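Local coordinates for protein NANS (YJHS), A 9-O-acetyl N-acetylneuraminic acid esterase (Escherichia coli O157:H7 EDL933, PDB 3PT5) that removes the 9-O-acetyl group from 9-O-acetyl-N-acetylneuraminic acid, an esterase step that probably lets the bacterium grow on this host sialic acid, at residues S17-Y22 with P119-I124; P40-E45 with H97-G102; K53-F58 with G123-P128; Q87-P92 with N303-L308. All blocks are in the same frame, centred on the assembly; numbering follows the deposited sequence. Where two conformers were deposited one is given.

Contact 1 (S17-Y22 with P119-I124); sequences SPDYYY and PDNAGI
The ring of Y20 carries the methyl of A122 over one face: A122 CB lies 4.1 Å from the ring centroid and 24° off the normal, a CH-pi contact shifted toward the rim. At its edge sits N121 ND2, and in the ring plane a water joins Y20 OH (2.8 Å) to N121 OD1. The Y21 ring takes the CB of P18, from its own segment, over one face, while the backbone N of I124 lies at its edge. Where a side chain on G123 would stand, Y21 CE1 and P18 CG lie; Y21 CD1 rests on G123 C. The hydroxyl end of Y22 crosses the P119 ring, with Y22 OH 3.3 Å from P119 CD. Ahead of the strands, N121 grips D19 twice: D19 N donates to N121 O at 2.7 Å, and N121 ND2 donates at 2.9 Å to D19 OD2, on its anti lone pair, although carboxylate and amide planes stand 89° apart. Beyond, G123 N bonds to Y20 O at 3.0 Å and Y22 N to G123 O at 2.9 Å. G123 thus bonds to both neighbours of Y21, as parallel strands do, here 20-28 and 122-130 of the SGNH-hydrolase alpha/beta fold.

Contact 2 (P40-E45 with H97-G102); sequences PLPDRE and HQTQYG
Van der Waals contact of two proline rings with a side-chain methylene and backbone carbonyls accounts for most of this contact. The P42 ring meets the side chain of Q100 at about a right angle: P42 CD and CG both rest against the methylene Q100 CG, the former at 3.7 Å. P42 CG also touches T99, lying 3.9 Å from T99 CB and 3.6 Å from the carbonyl T99 O. P40, two residues earlier, points its ring at the backbone instead, with P40 CG 3.6 Å from Q100 O and 3.8 Å from Y101 O.

Polar contact is slight by comparison. Q100 CG stands anti to its carbonyl carbon, and the chain runs extended from there (chi2 -176°), which carries the amide past P42 to the carbonyl of P40. Q100 NE2 donates to P40 O at 3.4 Å, a weak bond; the firmer hold on this amide is at its other end, where OE1 accepts from T95 N. Y101 turns away from the prolines, and its hydroxyl bonds to T77 OG1.

The backbone supplies the rest. L41 to R44 form a type I turn, closed by R44 N to L41 O at 3.0 Å. P42 is its second residue, and its CB points toward segment 97-102. The arrangement is loop-on-loop packing through two prolines, one of them in a type I turn, joining the connection between strands 20-28 and 52-55 to the one between strand 73-75 and helix 107-114.

Contact 3 (K53-F58 with G123-P128); sequences KQLARF and GILIVP
Side chains alternate across two parallel strands, K53 and L125 on one face, Q54 and I126 on the other. On the first face L125 holds CG anti to its backbone N (chi1 179°), which swings CD1 to within 3.9 Å of K53 CB, while the lysine chain, bent at chi2, leads its ammonium end away. L55 crosses L125 obliquely and lies alongside V127, pointing the same way, with L55 CD1 4.2 Å from V127 CG1. Q54 meets the P128 ring at about a right angle, Q54 OE1 being 3.5 Å from P128 CG; that oxygen accepts from H81 N. Backbone bonds fix the pairing: K53 N to I124 O (2.8 Å), nearly along the C=O axis, I126 N to K53 O (2.9 Å), its donor 32° above the carbonyl plane, and L55 N to I126 O (3.1 Å). Past the strand end R57, bent at chi3, brings its guanidinium edge-on to P128 O at 2.9 Å from NH1, while NH2 forms a salt bridge with D166. Strand 52-55 thus runs between 122-130 and the antiparallel 73-75; Y21 of strand 20-28 packs on K53 and L125, and A174 of helix 162-176 covers L55, L125 and V127.

Contact 4 (Q87-P92 with N303-L308); sequences QSYHHP and NWTTAL
Neither segment forms helix or strand, and their chains come together around Y89 and N303, whose CA atoms are 6.4 Å apart. Y89 is the centre of an inverse gamma turn (phi -82°, psi 64°), spanned by a weak bond of 2.9 Å from H90 N to S88 O. After the turn the carbonyl of H90 faces the other segment. There a water bridges the two backbones: it donates to H90 O at 2.7 Å and to N303 O at 2.8 Å, so that one molecule ties together two carbonyls, neither of which could donate to the other.

The side chains add loose van der Waals contact on either side of this bridge. Y89 turns the CD2-CE2 edge of its ring to the backbone of the partner, with Y89 CE2 4.1 Å from W304 O near the ring plane. The T305 side chain crosses that of Y89 at about a right angle, its methyl CG2 4.2 Å from Y89 CD2; the hydroxyl of T305 bonds to E37. Farther along, the amide of N303 crosses the P92 ring, where P92 CG is 3.9 Å from N303 ND2 and P92 CD 4.0 Å from N303 OD1. That oxygen already accepts from S300 N, which holds the amide in place beside the proline.

R299 reinforces the joint, its NH2 reaching both Y89 O and N303 O. The contact thereby joins, at the surface, the loop between strand 73-75 and helix 107-114 to the long one between strand 265-268 and helix 315-335.

In the fold
Contacts 1 and 3 lie in the central sheet, their centres about 13 Å apart, and share G123 and I124 of strand 122-130, which is flanked by 20-28 in one and by 52-55 in the other; Y22 O probably accepts from L125 N between them. Contacts 2 and 4 belong to the loops, their centres about 15 Å apart, and meet where G102 N probably donates to H90 ND1. Contacts 1 and 4 are the most distant, about 34 Å between centres, while F58 and Q87 link contact 3 to contact 4. Segments of contacts 2, 3 and 4 alternate along the chain: the sheet contacts share one strand, while the loop contacts tie the 73-75 to 107-114 connection to two other loops.

Contact 1 (S17-Y22 with P119-I124)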
loop_
_atom_site.group_PDB
_atom_site.type_symbol
_atom_site.label_atom_id
_atom_site.label_comp_id
_atom_site.label_asym_id
_atom_site.label_seq_id
_atom_site.Cartn_x
_atom_site.Cartn_y
_atom_site.Cartn_z
ATOM N N SER A 17 23.186 -8.948 5.932
ATOM C CA SER A 17 21.748 -9.218 5.886
ATOM C C SER A 17 21.176 -9.349 7.307
ATOM O O SER A 17 21.872 -9.792 8.224
ATOM C CB SER A 17 21.453 -10.439 5.046
ATOM O OG SER A 17 21.999 -11.580 5.663
ATOM N N PRO A 18 19.922 -8.910 7.505
ATOM C CA PRO A 18 19.351 -8.926 8.850
ATOM C C PRO A 18 19.191 -10.327 9.418
ATOM O O PRO A 18 19.099 -11.313 8.652
ATOM C CB PRO A 18 17.952 -8.309 8.646
ATOM C CG PRO A 18 18.103 -7.447 7.445
ATOM C CD PRO A 18 19.058 -8.193 6.542
ATOM N N ASP A 19 19.117 -10.418 10.751
ATOM C CA ASP A 19 18.798 -11.695 11.404
ATOM C C ASP A 19 17.346 -12.064 11.223
ATOM O O ASP A 19 16.998 -13.240 11.204
ATOM C CB ASP A 19 19.058 -11.646 12.908
ATOM C CG ASP A 19 20.514 -11.776 13.261
ATOM O OD1 ASP A 19 21.293 -12.318 12.436
ATOM O OD2 ASP A 19 20.850 -11.382 14.392
ATOM N N TYR A 20 16.486 -11.052 11.163
ATOM C CA TYR A 20 15.046 -11.284 11.027
ATOM C C TYR A 20 14.396 -9.956 10.659
ATOM O O TYR A 20 15.061 -8.928 10.595
ATOM C CB TYR A 20 14.415 -11.853 12.333
ATOM C CG TYR A 20 14.406 -10.858 13.471
ATOM C CD1 TYR A 20 13.278 -10.065 13.725
ATOM C CD2 TYR A 20 15.540 -10.671 14.285
ATOM C CE1 TYR A 20 13.281 -9.093 14.736
ATOM C CE2 TYR A 20 15.540 -9.726 15.297
ATOM C CZ TYR A 20 14.403 -8.937 15.517
ATOM O OH TYR A 20 14.406 -7.999 16.528
ATOM N N TYR A 21 13.090 -10.006 10.399
ATOM C CA TYR A 21 12.336 -8.849 9.877
ATOM C C TYR A 21 11.096 -8.563 10.706
ATOM O O TYR A 21 10.449 -9.468 11.216
ATOM C CB TYR A 21 11.891 -9.064 8.421
ATOM C CG TYR A 21 13.066 -9.106 7.446
ATOM C CD1 TYR A 21 13.522 -7.938 6.873
ATOM C CD2 TYR A 21 13.707 -10.313 7.120
ATOM C CE1 TYR A 21 14.587 -7.927 6.009
ATOM C CE2 TYR A 21 14.800 -10.315 6.224
ATOM C CZ TYR A 21 15.223 -9.101 5.687
ATOM O OH TYR A 21 16.288 -8.980 4.821
ATOM N N TYR A 22 10.788 -7.275 10.817
ATOM C CA TYR A 22 9.479 -6.814 11.263
ATOM C C TYR A 22 8.674 -6.717 9.975
ATOM O O TYR A 22 9.091 -6.061 9.045
ATOM C CB TYR A 22 9.580 -5.430 11.881
ATOM C CG TYR A 22 10.121 -5.365 13.292
ATOM C CD1 TYR A 22 9.400 -4.721 14.295
ATOM C CD2 TYR A 22 11.353 -5.899 13.623
ATOM C CE1 TYR A 22 9.890 -4.624 15.595
ATOM C CE2 TYR A 22 11.850 -5.813 14.934
ATOM C CZ TYR A 22 11.098 -5.177 15.914
ATOM O OH TYR A 22 11.572 -5.083 17.217
ATOM N N PRO A 119 15.585 -2.990 16.243
ATOM C CA PRO A 119 16.970 -3.336 16.569
ATOM C C PRO A 119 17.930 -3.345 15.385
ATOM O O PRO A 119 17.517 -3.629 14.306
ATOM C CB PRO A 119 16.844 -4.734 17.164
ATOM C CG PRO A 119 15.462 -4.760 17.741
ATOM C CD PRO A 119 14.640 -4.016 16.720
ATOM N N ASP A 120 19.211 -3.056 15.609
ATOM C CA ASP A 120 20.192 -3.049 14.502
ATOM C C ASP A 120 20.229 -4.321 13.639
ATOM O O ASP A 120 20.645 -4.269 12.492
ATOM C CB ASP A 120 21.625 -2.811 15.021
ATOM C CG ASP A 120 21.899 -1.370 15.387
ATOM O OD1 ASP A 120 21.114 -0.457 15.019
ATOM O OD2 ASP A 120 22.949 -1.142 16.035
ATOM N N ASN A 121 19.851 -5.461 14.207
ATOM C CA ASN A 121 19.986 -6.738 13.550
ATOM C C ASN A 121 18.668 -7.167 12.881
ATOM O O ASN A 121 18.532 -8.282 12.380
ATOM C CB ASN A 121 20.496 -7.787 14.543
ATOM C CG ASN A 121 19.468 -8.128 15.627
ATOM O OD1 ASN A 121 18.736 -7.265 16.113
ATOM N ND2 ASN A 121 19.416 -9.390 16.003
ATOM N N ALA A 122 17.717 -6.235 12.866
ATOM C CA ALA A 122 16.425 -6.448 12.217
ATOM C C ALA A 122 16.272 -5.579 10.982
ATOM O O ALA A 122 16.864 -4.485 10.883
ATOM C CB ALA A 122 15.301 -6.141 13.197
ATOM N N GLY A 123 15.479 -6.051 10.029
ATOM C CA GLY A 123 15.097 -5.210 8.908
ATOM C C GLY A 123 13.575 -5.088 8.885
ATOM O O GLY A 123 12.906 -5.559 9.778
ATOM N N ILE A 124 13.059 -4.459 7.838
ATOM C CA ILE A 124 11.632 -4.297 7.647
ATOM C C ILE A 124 11.297 -5.027 6.342
ATOM O O ILE A 124 12.018 -4.858 5.351
ATOM C CB ILE A 124 11.216 -2.789 7.489
ATOM C CG1 ILE A 124 11.547 -1.913 8.735
ATOM C CG2 ILE A 124 9.740 -2.698 7.109
ATOM C CD1 ILE A 124 10.583 -2.073 9.900
HETATM O O HOH W 1 16.800 -7.851 17.900
#

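Contact 2 (P40-E45 with H97-G102)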
loop_
_atom_site.group_PDB
_atom_site.type_symbol
_atom_site.label_atom_id
_atom_site.label_comp_id
_atom_site.label_asym_id
_atom_site.label_seq_id
_atom_site.Cartn_x
_atom_site.Cartn_y
_atom_site.Cartn_z
ATOM N N PRO A 40 9.881 10.070 -9.176
ATOM C CA PRO A 40 10.617 9.410 -8.087
ATOM C C PRO A 40 11.943 10.104 -7.818
ATOM O O PRO A 40 12.524 10.700 -8.728
ATOM C CB PRO A 40 10.897 7.998 -8.649
ATOM C CG PRO A 40 9.900 7.840 -9.813
ATOM C CD PRO A 40 9.830 9.223 -10.378
ATOM N N LEU A 41 12.418 10.025 -6.577
ATOM C CA LEU A 41 13.629 10.733 -6.204
ATOM C C LEU A 41 14.562 9.707 -5.571
ATOM O O LEU A 41 14.735 9.706 -4.354
ATOM C CB LEU A 41 13.309 11.867 -5.206
ATOM C CG LEU A 41 12.397 12.984 -5.713
ATOM C CD1 LEU A 41 11.972 13.933 -4.604
ATOM C CD2 LEU A 41 13.123 13.711 -6.820
ATOM N N PRO A 42 15.137 8.805 -6.388
ATOM C CA PRO A 42 15.845 7.645 -5.833
ATOM C C PRO A 42 17.137 7.964 -5.085
ATOM O O PRO A 42 17.645 7.107 -4.375
ATOM C CB PRO A 42 16.154 6.792 -7.063
ATOM C CG PRO A 42 16.125 7.723 -8.204
ATOM C CD PRO A 42 15.115 8.776 -7.863
ATOM N N ASP A 43 17.664 9.171 -5.235
ATOM C CA ASP A 43 18.868 9.549 -4.482
ATOM C C ASP A 43 18.532 10.160 -3.114
ATOM O O ASP A 43 19.420 10.406 -2.283
ATOM C CB ASP A 43 19.719 10.530 -5.305
ATOM C CG ASP A 43 20.430 9.857 -6.475
ATOM O OD1 ASP A 43 20.740 8.650 -6.381
ATOM O OD2 ASP A 43 20.676 10.534 -7.500
ATOM N N ARG A 44 17.256 10.433 -2.883
ATOM C CA ARG A 44 16.854 11.187 -1.713
ATOM C C ARG A 44 15.778 10.436 -0.966
ATOM O O ARG A 44 16.032 9.395 -0.381
ATOM C CB ARG A 44 16.341 12.579 -2.125
ATOM C CG ARG A 44 17.388 13.555 -2.677
ATOM C CD ARG A 44 16.713 14.627 -3.553
ATOM N NE ARG A 44 17.631 15.709 -3.937
ATOM C CZ ARG A 44 18.497 15.644 -4.950
ATOM N NH1 ARG A 44 18.587 14.544 -5.693
ATOM N NH2 ARG A 44 19.284 16.682 -5.226
ATOM N N GLU A 45 14.568 10.979 -1.021
ATOM C CA GLU A 45 13.438 10.509 -0.245
ATOM C C GLU A 45 12.975 9.130 -0.710
ATOM O O GLU A 45 12.370 8.389 0.064
ATOM C CB GLU A 45 12.311 11.552 -0.305
ATOM C CG GLU A 45 12.776 13.031 -0.019
ATOM C CD GLU A 45 13.333 13.787 -1.236
ATOM O OE1 GLU A 45 13.974 13.169 -2.114
ATOM O OE2 GLU A 45 13.151 15.029 -1.327
ATOM N N HIS A 97 15.439 5.224 -16.364
ATOM C CA HIS A 97 14.312 4.302 -16.155
ATOM C C HIS A 97 14.660 3.015 -15.393
ATOM O O HIS A 97 13.799 2.148 -15.178
ATOM C CB HIS A 97 13.594 4.018 -17.481
ATOM C CG HIS A 97 12.979 5.232 -18.103
ATOM N ND1 HIS A 97 12.532 5.258 -19.404
ATOM C CD2 HIS A 97 12.722 6.463 -17.597
ATOM C CE1 HIS A 97 12.023 6.447 -19.672
ATOM N NE2 HIS A 97 12.133 7.199 -18.595
ATOM N N GLN A 98 15.923 2.905 -14.975
ATOM C CA GLN A 98 16.393 1.851 -14.070
ATOM C C GLN A 98 16.234 2.232 -12.616
ATOM O O GLN A 98 16.207 1.367 -11.743
ATOM C CB GLN A 98 17.886 1.592 -14.262
ATOM C CG GLN A 98 18.305 1.194 -15.629
ATOM C CD GLN A 98 17.927 -0.213 -15.910
ATOM O OE1 GLN A 98 16.796 -0.488 -16.293
ATOM N NE2 GLN A 98 18.869 -1.129 -15.722
ATOM N N THR A 99 16.174 3.530 -12.364
ATOM C CA THR A 99 16.082 4.038 -10.996
ATOM C C THR A 99 14.850 4.903 -10.759
ATOM O O THR A 99 14.333 4.933 -9.627
ATOM C CB THR A 99 17.289 4.887 -10.630
ATOM O OG1 THR A 99 17.376 6.008 -11.520
ATOM C CG2 THR A 99 18.582 4.054 -10.684
ATOM N N GLN A 100 14.422 5.624 -11.795
ATOM C CA GLN A 100 13.290 6.579 -11.695
ATOM C C GLN A 100 12.047 6.092 -12.437
ATOM O O GLN A 100 11.287 6.901 -12.973
ATOM C CB GLN A 100 13.668 7.946 -12.278
ATOM C CG GLN A 100 14.684 8.721 -11.505
ATOM C CD GLN A 100 14.918 10.100 -12.100
ATOM O OE1 GLN A 100 15.303 10.206 -13.260
ATOM N NE2 GLN A 100 14.688 11.161 -11.303
ATOM N N TYR A 101 11.847 4.788 -12.441
ATOM C CA TYR A 101 10.742 4.155 -13.159
ATOM C C TYR A 101 9.411 4.357 -12.452
ATOM O O TYR A 101 9.349 4.394 -11.234
ATOM C CB TYR A 101 10.997 2.650 -13.296
ATOM C CG TYR A 101 11.431 1.959 -12.000
ATOM C CD1 TYR A 101 10.490 1.409 -11.122
ATOM C CD2 TYR A 101 12.763 1.858 -11.665
ATOM C CE1 TYR A 101 10.870 0.803 -9.946
ATOM C CE2 TYR A 101 13.169 1.256 -10.480
ATOM C CZ TYR A 101 12.213 0.726 -9.621
ATOM O OH TYR A 101 12.592 0.119 -8.460
ATOM N N GLY A 102 8.336 4.466 -13.216
ATOM C CA GLY A 102 7.015 4.297 -12.636
ATOM C C GLY A 102 6.495 5.413 -11.755
ATOM O O GLY A 102 6.958 6.554 -11.786
#

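Contact 3 (K53-F58 with G123-P128)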
loop_
_atom_site.group_PDB
_atom_site.type_symbol
_atom_site.label_atom_id
_atom_site.label_comp_id
_atom_site.label_asym_id
_atom_site.label_seq_id
_atom_site.Cartn_x
_atom_site.Cartn_y
_atom_site.Cartn_z
ATOM N N LYS A 53 13.066 -4.425 2.738
ATOM C CA LYS A 53 12.803 -5.455 1.715
ATOM C C LYS A 53 11.315 -5.595 1.441
ATOM O O LYS A 53 10.478 -5.005 2.145
ATOM C CB LYS A 53 13.375 -6.804 2.174
ATOM C CG LYS A 53 14.828 -6.786 2.516
ATOM C CD LYS A 53 15.698 -6.596 1.280
ATOM C CE LYS A 53 17.175 -6.728 1.672
ATOM N NZ LYS A 53 18.021 -6.176 0.573
ATOM N N GLN A 54 11.000 -6.318 0.371
ATOM C CA GLN A 54 9.618 -6.664 0.065
ATOM C C GLN A 54 9.576 -8.076 -0.455
ATOM O O GLN A 54 10.603 -8.618 -0.851
ATOM C CB GLN A 54 9.006 -5.683 -0.952
ATOM C CG GLN A 54 9.659 -5.765 -2.379
ATOM C CD GLN A 54 9.068 -4.786 -3.351
ATOM O OE1 GLN A 54 7.837 -4.709 -3.485
ATOM N NE2 GLN A 54 9.932 -4.023 -4.056
ATOM N N LEU A 55 8.396 -8.673 -0.445
ATOM C CA LEU A 55 8.195 -9.946 -1.126
ATOM C C LEU A 55 7.920 -9.708 -2.597
ATOM O O LEU A 55 6.968 -9.025 -2.952
ATOM C CB LEU A 55 7.065 -10.758 -0.494
ATOM C CG LEU A 55 7.203 -11.376 0.902
ATOM C CD1 LEU A 55 6.040 -12.324 1.113
ATOM C CD2 LEU A 55 8.493 -12.145 1.083
ATOM N N ALA A 56 8.761 -10.292 -3.452
ATOM C CA ALA A 56 8.641 -10.096 -4.910
ATOM C C ALA A 56 7.384 -10.697 -5.515
ATOM O O ALA A 56 6.780 -11.603 -4.970
ATOM C CB ALA A 56 9.859 -10.680 -5.634
ATOM N N ARG A 57 7.029 -10.188 -6.696
ATOM C CA ARG A 57 5.887 -10.673 -7.455
ATOM C C ARG A 57 6.249 -10.780 -8.929
ATOM O O ARG A 57 5.930 -11.796 -9.561
ATOM C CB ARG A 57 4.667 -9.756 -7.293
ATOM C CG ARG A 57 3.407 -10.321 -7.955
ATOM C CD ARG A 57 2.180 -9.407 -7.807
ATOM N NE ARG A 57 1.898 -9.054 -6.415
ATOM C CZ ARG A 57 1.117 -9.768 -5.615
ATOM N NH1 ARG A 57 0.898 -9.386 -4.359
ATOM N NH2 ARG A 57 0.518 -10.859 -6.079
ATOM N N PHE A 58 6.888 -9.742 -9.464
ATOM C CA PHE A 58 7.086 -9.626 -10.914
ATOM C C PHE A 58 8.262 -10.509 -11.312
ATOM O O PHE A 58 8.942 -11.081 -10.455
ATOM C CB PHE A 58 7.347 -8.172 -11.315
ATOM C CG PHE A 58 6.340 -7.177 -10.726
ATOM C CD1 PHE A 58 4.985 -7.504 -10.592
ATOM C CD2 PHE A 58 6.759 -5.915 -10.331
ATOM C CE1 PHE A 58 4.091 -6.587 -10.043
ATOM C CE2 PHE A 58 5.868 -4.998 -9.801
ATOM C CZ PHE A 58 4.548 -5.334 -9.656
ATOM N N GLY A 123 15.479 -6.051 10.029
ATOM C CA GLY A 123 15.097 -5.210 8.908
ATOM C C GLY A 123 13.575 -5.088 8.885
ATOM O O GLY A 123 12.906 -5.559 9.778
ATOM N N ILE A 124 13.059 -4.459 7.838
ATOM C CA ILE A 124 11.632 -4.297 7.647
ATOM C C ILE A 124 11.297 -5.027 6.342
ATOM O O ILE A 124 12.018 -4.858 5.351
ATOM C CB ILE A 124 11.216 -2.789 7.489
ATOM C CG1 ILE A 124 11.547 -1.913 8.735
ATOM C CG2 ILE A 124 9.740 -2.698 7.109
ATOM C CD1 ILE A 124 10.583 -2.073 9.900
ATOM N N LEU A 125 10.225 -5.821 6.368
ATOM C CA LEU A 125 9.787 -6.627 5.221
ATOM C C LEU A 125 8.360 -6.254 4.916
ATOM O O LEU A 125 7.455 -6.554 5.680
ATOM C CB LEU A 125 9.869 -8.137 5.489
ATOM C CG LEU A 125 9.401 -9.070 4.357
ATOM C CD1 LEU A 125 10.179 -8.831 3.074
ATOM C CD2 LEU A 125 9.473 -10.537 4.790
ATOM N N ILE A 126 8.160 -5.565 3.790
ATOM C CA ILE A 126 6.809 -5.181 3.373
ATOM C C ILE A 126 6.219 -6.294 2.495
ATOM O O ILE A 126 6.929 -6.883 1.679
ATOM C CB ILE A 126 6.863 -3.844 2.573
ATOM C CG1 ILE A 126 7.347 -2.686 3.475
ATOM C CG2 ILE A 126 5.537 -3.511 1.892
ATOM C CD1 ILE A 126 6.722 -2.557 4.831
ATOM N N VAL A 127 4.934 -6.577 2.698
ATOM C CA VAL A 127 4.195 -7.561 1.912
ATOM C C VAL A 127 3.130 -6.803 1.055
ATOM O O VAL A 127 2.046 -6.525 1.526
ATOM C CB VAL A 127 3.539 -8.669 2.810
ATOM C CG1 VAL A 127 2.850 -9.749 1.955
ATOM C CG2 VAL A 127 4.590 -9.308 3.736
ATOM N N PRO A 128 3.496 -6.439 -0.201
ATOM C CA PRO A 128 2.600 -5.614 -1.008
ATOM C C PRO A 128 1.536 -6.464 -1.695
ATOM O O PRO A 128 1.859 -7.350 -2.507
ATOM C CB PRO A 128 3.557 -4.887 -1.985
ATOM C CG PRO A 128 4.771 -5.732 -2.034
ATOM C CD PRO A 128 4.803 -6.648 -0.848
#

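Contact 4 (Q87-P92 with N303-L308)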
loop_
_atom_site.group_PDB
_atom_site.type_symbol
_atom_site.label_atom_id
_atom_site.label_comp_id
_atom_site.label_asym_id
_atom_site.label_seq_id
_atom_site.Cartn_x
_atom_site.Cartn_y
_atom_site.Cartn_z
ATOM N N GLN A 87 5.214 -0.162 -12.629
ATOM C CA GLN A 87 6.616 0.204 -12.787
ATOM C C GLN A 87 6.967 0.807 -14.134
ATOM O O GLN A 87 8.006 1.441 -14.257
ATOM C CB GLN A 87 7.527 -0.982 -12.471
ATOM C CG GLN A 87 7.370 -1.551 -11.061
ATOM C CD GLN A 87 8.439 -2.542 -10.793
ATOM O OE1 GLN A 87 8.823 -3.303 -11.695
ATOM N NE2 GLN A 87 8.917 -2.592 -9.553
ATOM N N SER A 88 6.093 0.621 -15.123
ATOM C CA SER A 88 6.253 1.234 -16.450
ATOM C C SER A 88 5.457 2.537 -16.678
ATOM O O SER A 88 5.518 3.128 -17.756
ATOM C CB SER A 88 5.969 0.208 -17.566
ATOM O OG SER A 88 6.906 -0.868 -17.516
ATOM N N TYR A 89 4.743 3.011 -15.654
ATOM C CA TYR A 89 4.059 4.284 -15.780
ATOM C C TYR A 89 5.038 5.428 -15.521
ATOM O O TYR A 89 4.875 6.163 -14.540
ATOM C CB TYR A 89 2.910 4.361 -14.782
ATOM C CG TYR A 89 1.686 3.589 -15.188
ATOM C CD1 TYR A 89 1.600 2.222 -14.958
ATOM C CD2 TYR A 89 0.601 4.237 -15.775
ATOM C CE1 TYR A 89 0.447 1.496 -15.293
ATOM C CE2 TYR A 89 -0.557 3.529 -16.108
ATOM C CZ TYR A 89 -0.610 2.156 -15.892
ATOM O OH TYR A 89 -1.749 1.438 -16.232
ATOM N N HIS A 90 6.052 5.575 -16.368
ATOM C CA HIS A 90 7.105 6.548 -16.119
ATOM C C HIS A 90 6.615 7.967 -16.228
ATOM O O HIS A 90 5.742 8.286 -17.071
ATOM C CB HIS A 90 8.272 6.391 -17.107
ATOM C CG HIS A 90 8.787 4.991 -17.214
ATOM N ND1 HIS A 90 9.032 4.192 -16.113
ATOM C CD2 HIS A 90 9.126 4.249 -18.297
ATOM C CE1 HIS A 90 9.475 3.009 -16.513
ATOM N NE2 HIS A 90 9.562 3.030 -17.836
ATOM N N HIS A 91 7.208 8.827 -15.399
ATOM C CA HIS A 91 7.036 10.248 -15.523
ATOM C C HIS A 91 7.744 10.717 -16.811
ATOM O O HIS A 91 8.820 10.216 -17.143
ATOM C CB HIS A 91 7.688 10.907 -14.305
ATOM C CG HIS A 91 7.371 12.347 -14.174
ATOM N ND1 HIS A 91 8.040 13.319 -14.884
ATOM C CD2 HIS A 91 6.450 12.995 -13.419
ATOM C CE1 HIS A 91 7.562 14.506 -14.563
ATOM N NE2 HIS A 91 6.591 14.339 -13.675
ATOM N N PRO A 92 7.130 11.636 -17.572
ATOM C CA PRO A 92 7.802 12.122 -18.816
ATOM C C PRO A 92 9.248 12.618 -18.645
ATOM O O PRO A 92 10.045 12.533 -19.587
ATOM C CB PRO A 92 6.923 13.285 -19.289
ATOM C CG PRO A 92 5.754 13.360 -18.334
ATOM C CD PRO A 92 5.812 12.257 -17.335
ATOM N N ASN A 303 0.473 9.233 -20.620
ATOM C CA ASN A 303 1.364 8.732 -19.575
ATOM C C ASN A 303 0.827 8.808 -18.129
ATOM O O ASN A 303 1.516 8.364 -17.202
ATOM C CB ASN A 303 2.749 9.388 -19.692
ATOM C CG ASN A 303 2.679 10.854 -19.596
ATOM O OD1 ASN A 303 2.145 11.395 -18.620
ATOM N ND2 ASN A 303 3.188 11.538 -20.612
ATOM N N TRP A 304 -0.385 9.308 -17.928
ATOM C CA TRP A 304 -0.887 9.392 -16.540
ATOM C C TRP A 304 -1.666 8.133 -16.174
ATOM O O TRP A 304 -1.868 7.273 -17.028
ATOM C CB TRP A 304 -1.686 10.675 -16.297
ATOM C CG TRP A 304 -2.986 10.855 -17.038
ATOM C CD1 TRP A 304 -3.874 9.888 -17.430
ATOM C CD2 TRP A 304 -3.584 12.101 -17.374
ATOM N NE1 TRP A 304 -4.984 10.473 -18.008
ATOM C CE2 TRP A 304 -4.823 11.828 -17.992
ATOM C CE3 TRP A 304 -3.191 13.436 -17.220
ATOM C CZ2 TRP A 304 -5.671 12.842 -18.442
ATOM C CZ3 TRP A 304 -4.025 14.433 -17.697
ATOM C CH2 TRP A 304 -5.234 14.128 -18.310
ATOM N N THR A 305 -2.092 8.022 -14.918
ATOM C CA THR A 305 -2.803 6.850 -14.477
ATOM C C THR A 305 -4.243 7.032 -14.945
ATOM O O THR A 305 -4.622 6.516 -16.010
ATOM C CB THR A 305 -2.657 6.618 -12.950
ATOM O OG1 THR A 305 -3.072 7.789 -12.242
ATOM C CG2 THR A 305 -1.203 6.285 -12.621
ATOM N N THR A 306 -4.976 7.866 -14.224
ATOM C CA THR A 306 -6.404 8.011 -14.366
ATOM C C THR A 306 -6.708 9.459 -14.813
ATOM O O THR A 306 -6.029 10.401 -14.376
ATOM C CB THR A 306 -7.037 7.649 -12.993
ATOM O OG1 THR A 306 -7.048 6.212 -12.819
ATOM C CG2 THR A 306 -8.418 8.233 -12.834
ATOM N N ALA A 307 -7.699 9.650 -15.694
ATOM C CA ALA A 307 -8.085 10.992 -16.095
ATOM C C ALA A 307 -8.509 11.887 -14.920
ATOM O O ALA A 307 -8.240 13.088 -14.925
ATOM C CB ALA A 307 -9.165 10.944 -17.189
ATOM N N LEU A 308 -9.145 11.296 -13.903
ATOM C CA LEU A 308 -9.483 11.998 -12.658
ATOM C C LEU A 308 -8.236 12.166 -11.801
ATOM O O LEU A 308 -7.789 11.211 -11.176
ATOM C CB LEU A 308 -10.534 11.197 -11.867
ATOM C CG LEU A 308 -11.983 11.239 -12.369
ATOM C CD1 LEU A 308 -12.869 10.250 -11.595
ATOM C CD2 LEU A 308 -12.570 12.657 -12.294
HETATM O O HOH W 2 3.644 6.715 -17.859
#